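Local coordinates for protein PES4 (Saccharomyces cerevisiae S288C, PDB 6EZ7) that probably binds RNA, including poly(A), poly(U) and the 3' untranslated regions of messenger RNAs, and is represented here by its third RNA recognition motif, at residues A[17-22]-A[29-34]; A[61-64]-A[69-72]. All coordinates share one frame; numbering follows the deposited sequence. Where two conformers were deposited one is given.

Contact 1 of 2, residues A[17-22]-A[29-34]; sequences DILNFF and KSIYLS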
loop_
_atom_site.group_PDB
_atom_site.type_symbol
_atom_site.label_atom_id
_atom_site.label_comp_id
_atom_site.label_asym_id
_atom_site.label_seq_id
_atom_site.Cartn_x
_atom_site.Cartn_y
_atom_site.Cartn_z
ATOM N N ASP A 17 -4.092 1.508 10.520
ATOM C CA ASP A 17 -3.515 0.213 10.160
ATOM C C ASP A 17 -2.470 0.372 9.069
ATOM O O ASP A 17 -1.382 -0.195 9.157
ATOM C CB ASP A 17 -4.592 -0.765 9.691
ATOM C CG ASP A 17 -5.554 -1.149 10.793
ATOM O OD1 ASP A 17 -5.153 -1.100 11.975
ATOM O OD2 ASP A 17 -6.711 -1.504 10.477
ATOM N N ILE A 18 -2.806 1.134 8.034
ATOM C CA ILE A 18 -1.868 1.353 6.942
ATOM C C ILE A 18 -0.646 2.096 7.460
ATOM O O ILE A 18 0.488 1.740 7.153
ATOM C CB ILE A 18 -2.498 2.146 5.788
ATOM C CG1 ILE A 18 -3.789 1.470 5.320
ATOM C CG2 ILE A 18 -1.519 2.267 4.640
ATOM C CD1 ILE A 18 -3.592 0.056 4.863
ATOM N N LEU A 19 -0.892 3.130 8.255
ATOM C CA LEU A 19 0.188 3.912 8.838
ATOM C C LEU A 19 1.098 3.047 9.694
ATOM O O LEU A 19 2.316 3.093 9.562
ATOM C CB LEU A 19 -0.381 5.052 9.677
ATOM C CG LEU A 19 -0.714 6.343 8.936
ATOM C CD1 LEU A 19 -1.515 7.277 9.831
ATOM C CD2 LEU A 19 0.566 7.021 8.455
ATOM N N ASN A 20 0.506 2.245 10.564
ATOM C CA ASN A 20 1.301 1.477 11.503
ATOM C C ASN A 20 2.137 0.399 10.830
ATOM O O ASN A 20 3.301 0.206 11.176
ATOM C CB ASN A 20 0.400 0.875 12.576
ATOM C CG ASN A 20 0.036 1.887 13.633
ATOM O OD1 ASN A 20 -1.133 2.068 13.983
ATOM N ND2 ASN A 20 1.047 2.583 14.131
ATOM N N PHE A 21 1.562 -0.288 9.852
ATOM C CA PHE A 21 2.324 -1.301 9.132
ATOM C C PHE A 21 3.378 -0.691 8.221
ATOM O O PHE A 21 4.545 -1.074 8.266
ATOM C CB PHE A 21 1.394 -2.192 8.314
ATOM C CG PHE A 21 0.714 -3.251 9.125
ATOM C CD1 PHE A 21 1.448 -4.272 9.706
ATOM C CD2 PHE A 21 -0.657 -3.232 9.305
ATOM C CE1 PHE A 21 0.825 -5.252 10.454
ATOM C CE2 PHE A 21 -1.286 -4.210 10.054
ATOM C CZ PHE A 21 -0.542 -5.221 10.629
ATOM N N PHE A 22 2.974 0.268 7.400
ATOM C CA PHE A 22 3.834 0.686 6.299
ATOM C C PHE A 22 4.803 1.814 6.636
ATOM O O PHE A 22 5.659 2.153 5.822
ATOM C CB PHE A 22 2.962 1.047 5.095
ATOM C CG PHE A 22 2.383 -0.162 4.428
ATOM C CD1 PHE A 22 1.218 -0.740 4.904
ATOM C CD2 PHE A 22 3.048 -0.771 3.378
ATOM C CE1 PHE A 22 0.702 -1.880 4.319
ATOM C CE2 PHE A 22 2.534 -1.912 2.782
ATOM C CZ PHE A 22 1.361 -2.468 3.254
ATOM N N LYS A 29 4.649 9.821 3.130
ATOM C CA LYS A 29 4.288 11.167 2.705
ATOM C C LYS A 29 2.774 11.353 2.680
ATOM O O LYS A 29 2.250 12.333 3.213
ATOM C CB LYS A 29 4.881 11.466 1.325
ATOM C CG LYS A 29 4.886 12.938 0.956
ATOM C CD LYS A 29 5.579 13.173 -0.378
ATOM C CE LYS A 29 4.572 13.471 -1.479
ATOM N NZ LYS A 29 5.180 14.261 -2.587
ATOM N N SER A 30 2.072 10.407 2.064
ATOM C CA SER A 30 0.621 10.489 1.962
ATOM C C SER A 30 -0.010 9.111 1.814
ATOM O O SER A 30 0.624 8.172 1.333
ATOM C CB SER A 30 0.214 11.380 0.785
ATOM O OG SER A 30 0.701 10.865 -0.442
ATOM N N ILE A 31 -1.264 9.008 2.242
ATOM C CA ILE A 31 -2.036 7.774 2.156
ATOM C C ILE A 31 -3.432 8.038 1.629
ATOM O O ILE A 31 -4.104 8.974 2.065
ATOM C CB ILE A 31 -2.189 7.079 3.528
ATOM C CG1 ILE A 31 -0.836 6.763 4.146
ATOM C CG2 ILE A 31 -3.011 5.800 3.403
ATOM C CD1 ILE A 31 -0.949 5.938 5.401
ATOM N N TYR A 32 -3.874 7.213 0.690
ATOM C CA TYR A 32 -5.288 7.149 0.377
ATOM C C TYR A 32 -5.797 5.759 0.726
ATOM O O TYR A 32 -5.206 4.764 0.326
ATOM C CB TYR A 32 -5.565 7.458 -1.095
ATOM C CG TYR A 32 -7.016 7.228 -1.451
ATOM C CD1 TYR A 32 -7.994 8.126 -1.047
ATOM C CD2 TYR A 32 -7.412 6.102 -2.158
ATOM C CE1 TYR A 32 -9.321 7.920 -1.348
ATOM C CE2 TYR A 32 -8.745 5.887 -2.465
ATOM C CZ TYR A 32 -9.693 6.801 -2.055
ATOM O OH TYR A 32 -11.025 6.604 -2.351
ATOM N N LEU A 33 -6.884 5.688 1.483
ATOM C CA LEU A 33 -7.530 4.408 1.739
ATOM C C LEU A 33 -8.958 4.467 1.210
ATOM O O LEU A 33 -9.756 5.304 1.640
ATOM C CB LEU A 33 -7.508 4.074 3.228
ATOM C CG LEU A 33 -8.172 2.758 3.630
ATOM C CD1 LEU A 33 -7.471 1.560 3.002
ATOM C CD2 LEU A 33 -8.217 2.641 5.143
ATOM N N SER A 34 -9.261 3.578 0.273
ATOM C CA SER A 34 -10.550 3.584 -0.412
ATOM C C SER A 34 -11.732 3.469 0.544
ATOM O O SER A 34 -11.699 2.710 1.510
ATOM C CB SER A 34 -10.606 2.445 -1.431
ATOM O OG SER A 34 -10.622 1.188 -0.780
#
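I31 on strand 28-33 meets I18 and L19 of helix 15-22, and its methyl CD1 carries most of the contact. Ahead of it, K29 and S30 both face T47 of the neighbouring strand 42-48 in a classic beta bulge, and S30 turns its side chain away from the helix. At I31 the chain resumes its regular alternation and the CB bond points toward the helix. Its CG1 stands anti to the carbonyl carbon (chi1 -58°) and chi2 is extended, which carries CD1 out between the two helical side chains. CD1 of I31 lies 3.8 Å from CG2 of I18, and on the L19 side it is 3.6 Å from CG of L19 and equally close to its CD2. The other branch of I31, CG2, reaches CG2 of I18 at 4.0 Å, so two methyls of I31 bear on one methyl of I18. L19 starts out pointing past the strand, and its end bends back to close the edge of this patch. Y32 is directed away, and its ring meets that of W43. L33 faces the helix again, but more loosely, with its CD1 4.4 Å from CG1 of I18. L9 of strand 3-9 touches both I18 and L33, extending the apolar layer across the sheet. The short segment axes lie 9.9 Å apart and their directions differ by 133°, a separation bridged by branched aliphatic side chains alone. This is the first helix of an RNA recognition motif packed on an outer strand of its antiparallel sheet, in the first of the two beta-alpha-beta halves of the fold.

Contact 2 of 2, residues A[61-64]-A[69-72]; sequences YNNF and KKLL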
loop_
_atom_site.group_PDB
_atom_site.type_symbol
_atom_site.label_atom_id
_atom_site.label_comp_id
_atom_site.label_asym_id
_atom_site.label_seq_id
_atom_site.Cartn_x
_atom_site.Cartn_y
_atom_site.Cartn_z
ATOM N N TYR A 61 6.188 -6.372 2.502
ATOM C CA TYR A 61 4.766 -6.556 2.791
ATOM C C TYR A 61 3.945 -7.262 1.716
ATOM O O TYR A 61 2.793 -7.612 1.964
ATOM C CB TYR A 61 4.123 -5.206 3.099
ATOM C CG TYR A 61 4.390 -4.760 4.512
ATOM C CD1 TYR A 61 3.890 -5.483 5.587
ATOM C CD2 TYR A 61 5.146 -3.626 4.776
ATOM C CE1 TYR A 61 4.132 -5.091 6.887
ATOM C CE2 TYR A 61 5.395 -3.225 6.077
ATOM C CZ TYR A 61 4.884 -3.962 7.126
ATOM O OH TYR A 61 5.123 -3.569 8.425
ATOM N N ASN A 62 4.500 -7.477 0.530
ATOM C CA ASN A 62 3.761 -8.289 -0.426
ATOM C C ASN A 62 3.603 -9.683 0.169
ATOM O O ASN A 62 4.550 -10.229 0.739
ATOM C CB ASN A 62 4.449 -8.349 -1.790
ATOM C CG ASN A 62 3.529 -8.873 -2.874
ATOM O OD1 ASN A 62 2.314 -8.690 -2.805
ATOM N ND2 ASN A 62 4.098 -9.535 -3.875
ATOM N N ASN A 63 2.388 -10.224 0.072
ATOM C CA ASN A 63 2.032 -11.539 0.616
ATOM C C ASN A 63 2.035 -11.596 2.140
ATOM O O ASN A 63 1.997 -12.675 2.732
ATOM C CB ASN A 63 2.946 -12.623 0.044
ATOM C CG ASN A 63 2.750 -12.805 -1.441
ATOM O OD1 ASN A 63 1.617 -12.879 -1.917
ATOM N ND2 ASN A 63 3.847 -12.855 -2.186
ATOM N N PHE A 64 2.050 -10.427 2.768
ATOM C CA PHE A 64 1.881 -10.329 4.212
ATOM C C PHE A 64 0.412 -10.533 4.581
ATOM O O PHE A 64 -0.479 -9.959 3.954
ATOM C CB PHE A 64 2.385 -8.971 4.708
ATOM C CG PHE A 64 2.124 -8.710 6.163
ATOM C CD1 PHE A 64 2.966 -9.227 7.133
ATOM C CD2 PHE A 64 1.060 -7.914 6.557
ATOM C CE1 PHE A 64 2.738 -8.979 8.470
ATOM C CE2 PHE A 64 0.827 -7.660 7.894
ATOM C CZ PHE A 64 1.666 -8.194 8.852
ATOM N N LYS A 69 -6.087 -11.978 5.472
ATOM C CA LYS A 69 -6.010 -11.621 4.059
ATOM C C LYS A 69 -4.561 -11.479 3.620
ATOM O O LYS A 69 -3.784 -10.765 4.255
ATOM C CB LYS A 69 -6.756 -10.310 3.784
ATOM C CG LYS A 69 -8.245 -10.338 4.087
ATOM C CD LYS A 69 -8.973 -11.353 3.228
ATOM C CE LYS A 69 -10.471 -11.090 3.225
ATOM N NZ LYS A 69 -11.186 -11.914 4.241
ATOM N N LYS A 70 -4.203 -12.153 2.532
ATOM C CA LYS A 70 -2.867 -12.036 1.971
ATOM C C LYS A 70 -2.780 -10.755 1.150
ATOM O O LYS A 70 -3.394 -10.642 0.089
ATOM C CB LYS A 70 -2.524 -13.259 1.117
ATOM C CG LYS A 70 -1.054 -13.368 0.773
ATOM C CD LYS A 70 -0.718 -14.716 0.158
ATOM C CE LYS A 70 -1.457 -14.921 -1.151
ATOM N NZ LYS A 70 -0.984 -16.140 -1.861
ATOM N N LEU A 71 -2.028 -9.784 1.652
ATOM C CA LEU A 71 -1.964 -8.477 1.013
ATOM C C LEU A 71 -1.225 -8.516 -0.313
ATOM O O LEU A 71 -0.238 -9.234 -0.470
ATOM C CB LEU A 71 -1.295 -7.460 1.939
ATOM C CG LEU A 71 -2.038 -7.153 3.236
ATOM C CD1 LEU A 71 -1.441 -5.929 3.911
ATOM C CD2 LEU A 71 -3.521 -6.956 2.962
ATOM N N LEU A 72 -1.720 -7.735 -1.266
ATOM C CA LEU A 72 -1.023 -7.527 -2.522
ATOM C C LEU A 72 -0.400 -6.140 -2.498
ATOM O O LEU A 72 -1.106 -5.135 -2.433
ATOM C CB LEU A 72 -1.976 -7.678 -3.710
ATOM C CG LEU A 72 -1.419 -7.322 -5.090
ATOM C CD1 LEU A 72 -0.289 -8.267 -5.493
ATOM C CD2 LEU A 72 -2.534 -7.333 -6.125
#
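The side chains of N63 and K70 run next to each other in a common direction, with the lysine's aliphatic chain passing the amide. CG of K70 comes within 3.6 Å of CA of N63, and farther out CD of K70 lies 3.6 Å from OD1 of N63. The lysine leaves its backbone with CG anti to N (chi1 -166°) and bends at chi3, which keeps CE near that same oxygen. F64 and L71 form a second pair of this kind, set alongside one another: CD1 of L71 approaches the edge of the phenyl ring, near its plane, 4.1 Å from CD2 of F64. One face of the F64 ring takes CD1 of Y61, off toward the rim, while CB of F64 lies in plane at the edge of the Y61 ring.

Both pairs are set by a type II beta turn from Y61 to F64, which follows helix 51-61 and leads into strand 65-66, the short additional edge strand of this RNA recognition motif. Two backbone bonds tie the turn to the returning chain. N63 N reaches L71 O at 2.9 Å, with an N-H...O angle of 146°. In the reverse direction, L71 N gives a straighter bond to F64 O, 2.8 Å long, so both backbone polar atoms of L71, N and O, are bonded to the turn.

N62 is turned differently. N62 OD1 accepts a hydrogen bond from V73 N, which places this oxygen beside the strand, 3.5 Å from CA of L72. The end of the L72 side chain swings back toward it, with L72 CD1 3.8 Å from N62 OD1.

Contact 1 closes before contact 2 opens along the chain, and their centres lie 14 Å apart within one RNA recognition motif. Contact 1 joins helix 15-22 to the outer strand 28-33; contact 2 joins the turn that follows helix 51-61 to strand 69-75. Strands 42-48 and 3-9 separate the two strands in the shared antiparallel sheet. They meet where the end of helix 15-22 comes against Y61 and the turn after it: F21 CE1 packs 3.5 Å from F64 CZ, F22 CE2 lies 3.7 Å from Y61 CB, and Y61 OH probably makes a weak hydrogen bond to F21 O. An aromatic cluster thus connects the two halves of the domain.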